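PDB 6IY4: LupI from Flavobacterium sp. YS-80-122, which probably inhibits metalloendopeptidases as a small periplasmic protease inhibitor. Local coordinates for residues L68-Y78 and S81-R92; P3-F12 and C22-R30. All blocks are in the same frame, centred on the assembly; numbering follows the deposited sequence.

Interaction 1 of 2, residues L68-Y78 and S81-R92; sequences LFLELREAGRY and SVEGSKTLVMQR
Leu68 straddles Val82 with its forked end: Val82 CG2 lies at the mouth of the fork, 4.1 Å from Leu68 CD1, and the other branch, Leu68 CD2, crosses Leu88 and meets Leu88 CD2 at 3.7 Å. One leucine thus bridges the neighbouring strand 77-82 and the strand beyond it. A second hollow lies between Leu70 and Tyr78, and the bump that enters it is the sulfur of Met90. Met90 CG is held between its own backbone N and carbonyl carbon (chi1 72°), the crowded position, which lays it against Tyr78 CB at 3.6 Å; the extended next torsion (chi2 -174°) carries SD on to 4.0 Å from Leu70 CD2. The sulfur stands obliquely to the Tyr78 ring, 52° off its normal, a Met-aromatic contact, while Leu72 CD1 lies over one ring face. On the opposite face of the sheet the extended Arg77 runs beside Gln91, and Val89 CG1 covers one face of the guanidinium, 3.7 Å from Arg77 CZ; Glu79 supplies the salt bridge at Arg77 NE. Backbone bonds fix this register: Tyr78 N donates to Met90 O and Met90 N to Tyr78 O, each at 2.9 Å, and beyond them Arg92 N reaches Gly76 O at 3.0 Å. Gly76, at positive phi in the type II turn from Glu74 to Arg77, leads into strand 77-82. Two successive antiparallel hairpins, 66-74 with 77-82 and 77-82 with 86-92, make up this part of an up-and-down beta meander, consistent with the barrel of Inh-type inhibitors.

Interaction 2 of 2, residues P3-F12 and C22-R30; sequences PAQVAGSWTF and CTVTLKKDR. Unlike the reference sequence in segment 22-30: Leu26 (reference Ser).
An antiparallel beta hairpin pairs strand 8-14 with strand 22-26, the latter an outermost strand of the sheet, and the weakly bonded helical turn at 3-6 precedes it, beside the end away from the connecting loop. Reciprocal backbone bonds join Gly8 to Leu26, Trp10 to Val24 and Phe12 to Cys22. The inward face is built by Trp10, Phe12, Val24 and Leu26. Leu26 crosses Trp10 obliquely, its CD1 3.8 Å from Trp10 CD1, and the same methyl comes near the edge of the Phe12 ring. Phe12 swings its CE1 corner over to Val24 CB at 3.9 Å. The indole is fixed in rotation by its own chain: with CG anti to the carbonyl carbon (chi1 -71°), Trp10 NE1 reaches back to Val6 O at 2.8 Å, close to the ring plane and nearly in line with the C=O bond (174°). Replacing Trp10 with a leucine would probably leave Val6 O without this donor and open a gap beside Leu26. The other face carries Ser9, Thr11, Thr23 and Thr25; Thr11 OG1 and Thr23 OG1 share a weak hydrogen bond at 3.5 Å, and Ser9 OG abuts Thr23 CG2. Past the strand ends, Ala7 CB presses on Leu26 O at 3.3 Å, the bent Lys28 chain lays its CE against Ala4 CB, and Pro3 CG rides alongside Arg30 CD at 3.8 Å, while Arg30 NH1 bonds Trp50 O. Near the turn side, Cys22 is tied to Cys38 by a disulfide, and Phe12 N points at Cys22 O along an almost straight bond, 2.8 Å long with 179° at the hydrogen.

In the fold
Along the chain interaction 2 comes first and is complete before interaction 1 begins, and their centres, about 14 Å apart, lie on opposite sides of the chain's centre. One antiparallel sheet holds both: strand 8-14 of interaction 2 neighbours strand 86-92 of interaction 1, so the amino-terminal hairpin is docked on the carboxy-terminal strand. Thr11 N bonds Gln91 O there, Arg92 NH1 bonds Ala7 O, and the rings of Trp10 and Tyr78 meet with planes at about 45°. Met90 packs on Trp10, Phe12 and Leu26, so a continuous apolar layer runs through both contacts. Bringing the two chain ends together in this way unites early and late hairpins in one compact domain.

Interaction 1 of 2, residues L68-Y78 and S81-R92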
loop_
_atom_site.group_PDB
_atom_site.type_symbol
_atom_site.label_atom_id
_atom_site.label_comp_id
_atom_site.label_asym_id
_atom_site.label_seq_id
_atom_site.Cartn_x
_atom_site.Cartn_y
_atom_site.Cartn_z
ATOM N N LEU A 68 2.203 3.162 -6.805
ATOM C CA LEU A 68 1.632 1.838 -7.155
ATOM C C LEU A 68 0.115 1.962 -7.142
ATOM O O LEU A 68 -0.443 2.651 -6.282
ATOM C CB LEU A 68 2.081 0.781 -6.156
ATOM C CG LEU A 68 1.817 -0.662 -6.560
ATOM C CD1 LEU A 68 2.667 -1.046 -7.745
ATOM C CD2 LEU A 68 2.058 -1.607 -5.385
ATOM N N PHE A 69 -0.530 1.226 -8.015
ATOM C CA PHE A 69 -1.972 0.949 -7.971
ATOM C C PHE A 69 -2.131 -0.493 -7.518
ATOM O O PHE A 69 -1.519 -1.394 -8.130
ATOM C CB PHE A 69 -2.650 1.152 -9.323
ATOM C CG PHE A 69 -4.093 0.714 -9.279
ATOM C CD1 PHE A 69 -5.039 1.461 -8.594
ATOM C CD2 PHE A 69 -4.482 -0.460 -9.877
ATOM C CE1 PHE A 69 -6.355 1.061 -8.539
ATOM C CE2 PHE A 69 -5.799 -0.864 -9.814
ATOM C CZ PHE A 69 -6.719 -0.109 -9.151
ATOM N N LEU A 70 -2.970 -0.718 -6.513
ATOM C CA LEU A 70 -3.294 -2.092 -6.053
ATOM C C LEU A 70 -4.784 -2.350 -6.257
ATOM O O LEU A 70 -5.601 -1.492 -5.929
ATOM C CB LEU A 70 -2.954 -2.281 -4.578
ATOM C CG LEU A 70 -1.510 -1.954 -4.182
ATOM C CD1 LEU A 70 -1.294 -0.514 -3.721
ATOM C CD2 LEU A 70 -1.020 -2.908 -3.094
ATOM N N GLU A 71 -5.087 -3.531 -6.731
ATOM C CA GLU A 71 -6.493 -3.966 -6.905
ATOM C C GLU A 71 -7.033 -4.474 -5.569
ATOM O O GLU A 71 -6.354 -5.224 -4.879
ATOM C CB GLU A 71 -6.482 -5.029 -7.995
ATOM C CG GLU A 71 -7.812 -5.588 -8.405
ATOM C CD GLU A 71 -7.665 -6.482 -9.635
ATOM O OE1 GLU A 71 -6.516 -6.929 -9.931
ATOM O OE2 GLU A 71 -8.697 -6.711 -10.316
ATOM N N LEU A 72 -8.287 -4.161 -5.288
ATOM C CA LEU A 72 -9.051 -4.711 -4.154
ATOM C C LEU A 72 -9.354 -6.156 -4.481
ATOM O O LEU A 72 -9.892 -6.402 -5.605
ATOM C CB LEU A 72 -10.331 -3.900 -4.015
ATOM C CG LEU A 72 -11.229 -4.271 -2.851
ATOM C CD1 LEU A 72 -10.517 -4.252 -1.527
ATOM C CD2 LEU A 72 -12.415 -3.322 -2.864
ATOM N N ARG A 73 -8.989 -7.078 -3.592
ATOM C CA ARG A 73 -9.211 -8.522 -3.874
ATOM C C ARG A 73 -10.422 -9.027 -3.096
ATOM O O ARG A 73 -11.186 -9.808 -3.627
ATOM C CB ARG A 73 -7.935 -9.319 -3.618
ATOM C CG ARG A 73 -6.806 -8.964 -4.575
ATOM C CD ARG A 73 -6.491 -9.974 -5.679
ATOM N NE ARG A 73 -7.680 -10.511 -6.295
ATOM C CZ ARG A 73 -8.409 -9.882 -7.200
ATOM N NH1 ARG A 73 -8.046 -8.685 -7.624
ATOM N NH2 ARG A 73 -9.506 -10.449 -7.675
ATOM N N GLU A 74 -10.585 -8.586 -1.879
ATOM C CA GLU A 74 -11.586 -9.080 -0.912
ATOM C C GLU A 74 -11.427 -8.172 0.286
ATOM O O GLU A 74 -10.450 -7.399 0.330
ATOM C CB GLU A 74 -11.335 -10.503 -0.439
ATOM C CG GLU A 74 -10.081 -10.565 0.378
ATOM C CD GLU A 74 -9.653 -11.922 0.862
ATOM O OE1 GLU A 74 -8.504 -12.314 0.562
ATOM O OE2 GLU A 74 -10.459 -12.553 1.576
ATOM N N ALA A 75 -12.340 -8.256 1.223
ATOM C CA ALA A 75 -12.360 -7.333 2.363
ATOM C C ALA A 75 -10.978 -7.288 3.017
ATOM O O ALA A 75 -10.471 -8.331 3.411
ATOM C CB ALA A 75 -13.409 -7.796 3.343
ATOM N N GLY A 76 -10.415 -6.083 3.112
ATOM C CA GLY A 76 -9.154 -5.885 3.841
ATOM C C GLY A 76 -7.960 -6.456 3.109
ATOM O O GLY A 76 -6.984 -6.757 3.772
ATOM N N ARG A 77 -7.994 -6.591 1.790
ATOM C CA ARG A 77 -6.802 -7.071 1.042
ATOM C C ARG A 77 -6.700 -6.390 -0.318
ATOM O O ARG A 77 -7.691 -6.411 -1.077
ATOM C CB ARG A 77 -6.873 -8.583 0.808
ATOM C CG ARG A 77 -5.663 -9.167 0.088
ATOM C CD ARG A 77 -5.863 -10.657 -0.154
ATOM N NE ARG A 77 -4.720 -11.258 -0.822
ATOM C CZ ARG A 77 -3.719 -11.898 -0.218
ATOM N NH1 ARG A 77 -3.682 -12.032 1.095
ATOM N NH2 ARG A 77 -2.744 -12.395 -0.942
ATOM N N TYR A 78 -5.535 -5.829 -0.602
ATOM C CA TYR A 78 -5.192 -5.314 -1.947
ATOM C C TYR A 78 -3.940 -6.014 -2.445
ATOM O O TYR A 78 -3.108 -6.423 -1.652
ATOM C CB TYR A 78 -4.920 -3.817 -1.916
ATOM C CG TYR A 78 -6.049 -2.929 -1.497
ATOM C CD1 TYR A 78 -6.188 -2.568 -0.180
ATOM C CD2 TYR A 78 -6.913 -2.403 -2.425
ATOM C CE1 TYR A 78 -7.190 -1.697 0.219
ATOM C CE2 TYR A 78 -7.935 -1.566 -2.044
ATOM C CZ TYR A 78 -8.072 -1.212 -0.714
ATOM O OH TYR A 78 -9.062 -0.390 -0.270
ATOM N N SER A 81 0.715 -5.159 -8.842
ATOM C CA SER A 81 1.750 -5.722 -9.730
ATOM C C SER A 81 2.921 -4.768 -9.713
ATOM O O SER A 81 2.766 -3.657 -10.224
ATOM C CB SER A 81 1.253 -5.877 -11.123
ATOM O OG SER A 81 0.206 -6.839 -11.187
ATOM N N VAL A 82 4.044 -5.219 -9.201
ATOM C CA VAL A 82 5.270 -4.379 -9.146
ATOM C C VAL A 82 6.195 -4.752 -10.308
ATOM O O VAL A 82 6.155 -5.893 -10.707
ATOM C CB VAL A 82 5.972 -4.541 -7.798
ATOM C CG1 VAL A 82 7.229 -3.702 -7.758
ATOM C CG2 VAL A 82 5.060 -4.152 -6.649
ATOM N N GLU A 83 7.013 -3.799 -10.776
ATOM C CA GLU A 83 8.155 -4.025 -11.714
ATOM C C GLU A 83 8.997 -5.207 -11.222
ATOM O O GLU A 83 9.130 -5.387 -10.001
ATOM C CB GLU A 83 9.076 -2.802 -11.800
ATOM C CG GLU A 83 8.367 -1.516 -12.201
ATOM C CD GLU A 83 9.280 -0.320 -12.418
ATOM O OE1 GLU A 83 9.802 -0.174 -13.550
ATOM O OE2 GLU A 83 9.467 0.464 -11.451
ATOM N N GLY A 84 9.552 -5.987 -12.148
ATOM C CA GLY A 84 10.268 -7.234 -11.831
ATOM C C GLY A 84 9.301 -8.374 -11.573
ATOM O O GLY A 84 9.722 -9.337 -10.918
ATOM N N SER A 85 8.055 -8.259 -12.072
ATOM C CA SER A 85 6.960 -9.270 -11.977
ATOM C C SER A 85 6.772 -9.765 -10.535
ATOM O O SER A 85 6.598 -10.981 -10.309
ATOM C CB SER A 85 7.179 -10.408 -12.929
ATOM O OG SER A 85 6.195 -10.372 -13.946
ATOM N N LYS A 86 6.792 -8.841 -9.586
ATOM C CA LYS A 86 6.507 -9.149 -8.168
ATOM C C LYS A 86 5.062 -8.700 -7.883
ATOM O O LYS A 86 4.521 -7.905 -8.682
ATOM C CB LYS A 86 7.592 -8.478 -7.324
ATOM C CG LYS A 86 8.992 -9.034 -7.567
ATOM C CD LYS A 86 9.178 -10.420 -6.973
ATOM C CE LYS A 86 10.083 -11.329 -7.783
ATOM N NZ LYS A 86 9.965 -12.735 -7.324
ATOM N N THR A 87 4.456 -9.230 -6.815
ATOM C CA THR A 87 3.127 -8.797 -6.302
ATOM C C THR A 87 3.317 -8.265 -4.875
ATOM O O THR A 87 3.893 -8.969 -4.049
ATOM C CB THR A 87 2.069 -9.901 -6.298
ATOM O OG1 THR A 87 2.037 -10.322 -7.658
ATOM C CG2 THR A 87 0.709 -9.415 -5.853
ATOM N N LEU A 88 2.894 -7.039 -4.643
ATOM C CA LEU A 88 2.877 -6.457 -3.282
ATOM C C LEU A 88 1.485 -6.681 -2.751
ATOM O O LEU A 88 0.498 -6.337 -3.435
ATOM C CB LEU A 88 3.192 -4.966 -3.318
ATOM C CG LEU A 88 3.246 -4.272 -1.964
ATOM C CD1 LEU A 88 4.389 -4.791 -1.136
ATOM C CD2 LEU A 88 3.372 -2.781 -2.137
ATOM N N VAL A 89 1.432 -7.303 -1.599
ATOM C CA VAL A 89 0.180 -7.621 -0.898
ATOM C C VAL A 89 0.055 -6.657 0.267
ATOM O O VAL A 89 1.068 -6.391 0.952
ATOM C CB VAL A 89 0.224 -9.078 -0.394
ATOM C CG1 VAL A 89 -1.043 -9.432 0.357
ATOM C CG2 VAL A 89 0.454 -10.045 -1.554
ATOM N N MET A 90 -1.144 -6.136 0.477
ATOM C CA MET A 90 -1.416 -5.359 1.701
ATOM C C MET A 90 -2.692 -5.945 2.297
ATOM O O MET A 90 -3.667 -6.170 1.588
ATOM C CB MET A 90 -1.433 -3.840 1.469
ATOM C CG MET A 90 -2.537 -3.349 0.767
ATOM S SD MET A 90 -2.304 -1.545 0.417
ATOM C CE MET A 90 -2.934 -0.762 1.891
ATOM N N GLN A 91 -2.647 -6.279 3.564
ATOM C CA GLN A 91 -3.788 -6.947 4.216
ATOM C C GLN A 91 -3.923 -6.342 5.588
ATOM O O GLN A 91 -2.900 -6.153 6.214
ATOM C CB GLN A 91 -3.537 -8.415 4.486
ATOM C CG GLN A 91 -3.517 -9.290 3.270
ATOM C CD GLN A 91 -3.381 -10.694 3.806
ATOM O OE1 GLN A 91 -2.288 -11.136 4.173
ATOM N NE2 GLN A 91 -4.524 -11.359 3.940
ATOM N N ARG A 92 -5.138 -6.130 6.043
ATOM C CA ARG A 92 -5.324 -5.658 7.436
ATOM C C ARG A 92 -4.888 -6.761 8.399
ATOM O O ARG A 92 -5.102 -7.951 8.112
ATOM C CB ARG A 92 -6.770 -5.253 7.684
ATOM C CG ARG A 92 -7.201 -3.975 6.991
ATOM C CD ARG A 92 -8.604 -3.619 7.345
ATOM N NE ARG A 92 -9.116 -2.383 6.829
ATOM C CZ ARG A 92 -8.983 -1.188 7.370
ATOM N NH1 ARG A 92 -8.225 -0.961 8.438
ATOM N NH2 ARG A 92 -9.612 -0.181 6.815
#

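Interaction 2 of 2, residues P3-F12 and C22-R30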
loop_
_atom_site.group_PDB
_atom_site.type_symbol
_atom_site.label_atom_id
_atom_site.label_comp_id
_atom_site.label_asym_id
_atom_site.label_seq_id
_atom_site.Cartn_x
_atom_site.Cartn_y
_atom_site.Cartn_z
ATOM N N PRO A 3 -11.885 7.196 2.410
ATOM C CA PRO A 3 -10.671 7.046 3.209
ATOM C C PRO A 3 -10.915 6.452 4.600
ATOM O O PRO A 3 -10.115 5.637 5.070
ATOM C CB PRO A 3 -10.145 8.481 3.292
ATOM C CG PRO A 3 -10.587 9.083 1.966
ATOM C CD PRO A 3 -11.958 8.486 1.695
ATOM N N ALA A 4 -11.979 6.860 5.293
ATOM C CA ALA A 4 -12.204 6.359 6.668
ATOM C C ALA A 4 -12.373 4.832 6.643
ATOM O O ALA A 4 -12.038 4.157 7.648
ATOM C CB ALA A 4 -13.408 7.048 7.271
ATOM N N GLN A 5 -12.876 4.270 5.545
ATOM C CA GLN A 5 -13.132 2.815 5.438
ATOM C C GLN A 5 -11.871 2.036 5.041
ATOM O O GLN A 5 -11.886 0.746 5.085
ATOM C CB GLN A 5 -14.324 2.597 4.504
ATOM C CG GLN A 5 -15.630 2.952 5.190
ATOM C CD GLN A 5 -15.881 1.984 6.324
ATOM O OE1 GLN A 5 -15.905 0.776 6.118
ATOM N NE2 GLN A 5 -15.872 2.492 7.541
ATOM N N VAL A 6 -10.808 2.748 4.641
ATOM C CA VAL A 6 -9.536 2.104 4.209
ATOM C C VAL A 6 -8.463 2.402 5.249
ATOM O O VAL A 6 -7.513 1.643 5.315
ATOM C CB VAL A 6 -9.135 2.642 2.818
ATOM C CG1 VAL A 6 -7.795 2.114 2.323
ATOM C CG2 VAL A 6 -10.206 2.395 1.787
ATOM N N ALA A 7 -8.640 3.386 6.113
ATOM C CA ALA A 7 -7.574 3.802 7.053
ATOM C C ALA A 7 -7.417 2.760 8.150
ATOM O O ALA A 7 -8.361 2.048 8.505
ATOM C CB ALA A 7 -7.858 5.145 7.659
ATOM N N GLY A 8 -6.225 2.674 8.675
ATOM C CA GLY A 8 -5.907 1.826 9.812
ATOM C C GLY A 8 -4.660 1.027 9.581
ATOM O O GLY A 8 -3.814 1.418 8.742
ATOM N N SER A 9 -4.514 -0.020 10.370
ATOM C CA SER A 9 -3.310 -0.880 10.370
ATOM C C SER A 9 -3.292 -1.831 9.162
ATOM O O SER A 9 -4.260 -2.600 8.951
ATOM C CB SER A 9 -3.231 -1.667 11.635
ATOM O OG SER A 9 -2.009 -2.366 11.665
ATOM N N TRP A 10 -2.226 -1.811 8.387
ATOM C CA TRP A 10 -2.061 -2.687 7.214
ATOM C C TRP A 10 -0.696 -3.340 7.268
ATOM O O TRP A 10 0.294 -2.666 7.587
ATOM C CB TRP A 10 -2.225 -1.910 5.918
ATOM C CG TRP A 10 -3.628 -1.465 5.633
ATOM C CD1 TRP A 10 -4.226 -0.328 6.095
ATOM C CD2 TRP A 10 -4.617 -2.151 4.843
ATOM N NE1 TRP A 10 -5.505 -0.247 5.640
ATOM C CE2 TRP A 10 -5.776 -1.333 4.874
ATOM C CE3 TRP A 10 -4.639 -3.343 4.104
ATOM C CZ2 TRP A 10 -6.925 -1.683 4.167
ATOM C CZ3 TRP A 10 -5.777 -3.668 3.403
ATOM C CH2 TRP A 10 -6.898 -2.851 3.449
ATOM N N THR A 11 -0.638 -4.570 6.800
ATOM C CA THR A 11 0.619 -5.336 6.709
ATOM C C THR A 11 0.956 -5.532 5.242
ATOM O O THR A 11 0.073 -5.992 4.473
ATOM C CB THR A 11 0.482 -6.674 7.415
ATOM O OG1 THR A 11 0.142 -6.370 8.776
ATOM C CG2 THR A 11 1.784 -7.424 7.361
ATOM N N PHE A 12 2.147 -5.104 4.870
ATOM C CA PHE A 12 2.667 -5.165 3.494
ATOM C C PHE A 12 3.724 -6.268 3.416
ATOM O O PHE A 12 4.591 -6.336 4.297
ATOM C CB PHE A 12 3.318 -3.841 3.102
ATOM C CG PHE A 12 2.373 -2.692 2.892
ATOM C CD1 PHE A 12 1.863 -1.994 3.978
ATOM C CD2 PHE A 12 2.012 -2.287 1.626
ATOM C CE1 PHE A 12 1.020 -0.917 3.789
ATOM C CE2 PHE A 12 1.130 -1.228 1.441
ATOM C CZ PHE A 12 0.662 -0.542 2.527
ATOM N N CYS A 22 5.877 -5.787 6.746
ATOM C CA CYS A 22 5.998 -4.453 7.372
ATOM C C CYS A 22 4.593 -3.969 7.710
ATOM O O CYS A 22 3.765 -3.992 6.823
ATOM C CB CYS A 22 6.667 -3.535 6.366
ATOM S SG CYS A 22 6.799 -1.795 6.866
ATOM N N THR A 23 4.336 -3.591 8.948
ATOM C CA THR A 23 3.032 -3.044 9.376
ATOM C C THR A 23 3.129 -1.526 9.290
ATOM O O THR A 23 4.056 -0.934 9.946
ATOM C CB THR A 23 2.657 -3.547 10.770
ATOM O OG1 THR A 23 2.690 -4.974 10.718
ATOM C CG2 THR A 23 1.291 -3.053 11.203
ATOM N N VAL A 24 2.156 -0.880 8.640
ATOM C CA VAL A 24 2.121 0.572 8.368
ATOM C C VAL A 24 0.717 1.041 8.727
ATOM O O VAL A 24 -0.223 0.377 8.332
ATOM C CB VAL A 24 2.427 0.888 6.902
ATOM C CG1 VAL A 24 2.369 2.388 6.628
ATOM C CG2 VAL A 24 3.758 0.305 6.480
ATOM N N THR A 25 0.602 2.174 9.389
ATOM C CA THR A 25 -0.704 2.830 9.551
ATOM C C THR A 25 -1.001 3.737 8.353
ATOM O O THR A 25 -0.167 4.608 8.019
ATOM C CB THR A 25 -0.765 3.679 10.815
ATOM O OG1 THR A 25 -0.419 2.857 11.921
ATOM C CG2 THR A 25 -2.150 4.236 10.992
ATOM N N LEU A 26 -2.166 3.529 7.749
ATOM C CA LEU A 26 -2.780 4.452 6.771
ATOM C C LEU A 26 -3.649 5.388 7.590
ATOM O O LEU A 26 -4.639 4.945 8.149
ATOM C CB LEU A 26 -3.563 3.709 5.696
ATOM C CG LEU A 26 -2.755 3.262 4.487
ATOM C CD1 LEU A 26 -1.686 2.220 4.862
ATOM C CD2 LEU A 26 -3.695 2.713 3.424
ATOM N N LYS A 27 -3.143 6.601 7.759
ATOM C CA LYS A 27 -3.810 7.630 8.581
ATOM C C LYS A 27 -5.055 8.146 7.844
ATOM O O LYS A 27 -5.060 8.239 6.615
ATOM C CB LYS A 27 -2.768 8.686 8.938
ATOM C CG LYS A 27 -1.605 8.162 9.755
ATOM C CD LYS A 27 -0.945 9.202 10.614
ATOM C CE LYS A 27 0.405 9.640 10.106
ATOM N NZ LYS A 27 1.086 10.477 11.125
ATOM N N LYS A 28 -6.069 8.533 8.591
ATOM C CA LYS A 28 -7.366 9.028 8.040
ATOM C C LYS A 28 -7.196 10.240 7.117
ATOM O O LYS A 28 -8.042 10.387 6.213
ATOM C CB LYS A 28 -8.300 9.336 9.206
ATOM C CG LYS A 28 -8.920 8.074 9.783
ATOM C CD LYS A 28 -10.113 8.308 10.690
ATOM C CE LYS A 28 -11.355 8.689 9.923
ATOM N NZ LYS A 28 -12.582 8.284 10.648
ATOM N N ASP A 29 -6.111 10.983 7.267
ATOM C CA ASP A 29 -5.801 12.193 6.449
ATOM C C ASP A 29 -4.980 11.822 5.197
ATOM O O ASP A 29 -4.402 12.713 4.546
ATOM C CB ASP A 29 -5.102 13.245 7.305
ATOM C CG ASP A 29 -3.664 12.914 7.636
ATOM O OD1 ASP A 29 -3.223 11.776 7.344
ATOM O OD2 ASP A 29 -2.974 13.807 8.130
ATOM N N ARG A 30 -4.930 10.535 4.872
ATOM C CA ARG A 30 -4.343 9.976 3.633
ATOM C C ARG A 30 -2.811 10.112 3.641
ATOM O O ARG A 30 -2.226 10.103 2.579
ATOM C CB ARG A 30 -5.082 10.570 2.420
ATOM C CG ARG A 30 -6.524 10.089 2.324
ATOM C CD ARG A 30 -7.152 10.303 0.973
ATOM N NE ARG A 30 -7.064 11.714 0.633
ATOM C CZ ARG A 30 -6.186 12.258 -0.228
ATOM N NH1 ARG A 30 -5.304 11.515 -0.884
ATOM N NH2 ARG A 30 -6.178 13.567 -0.428
#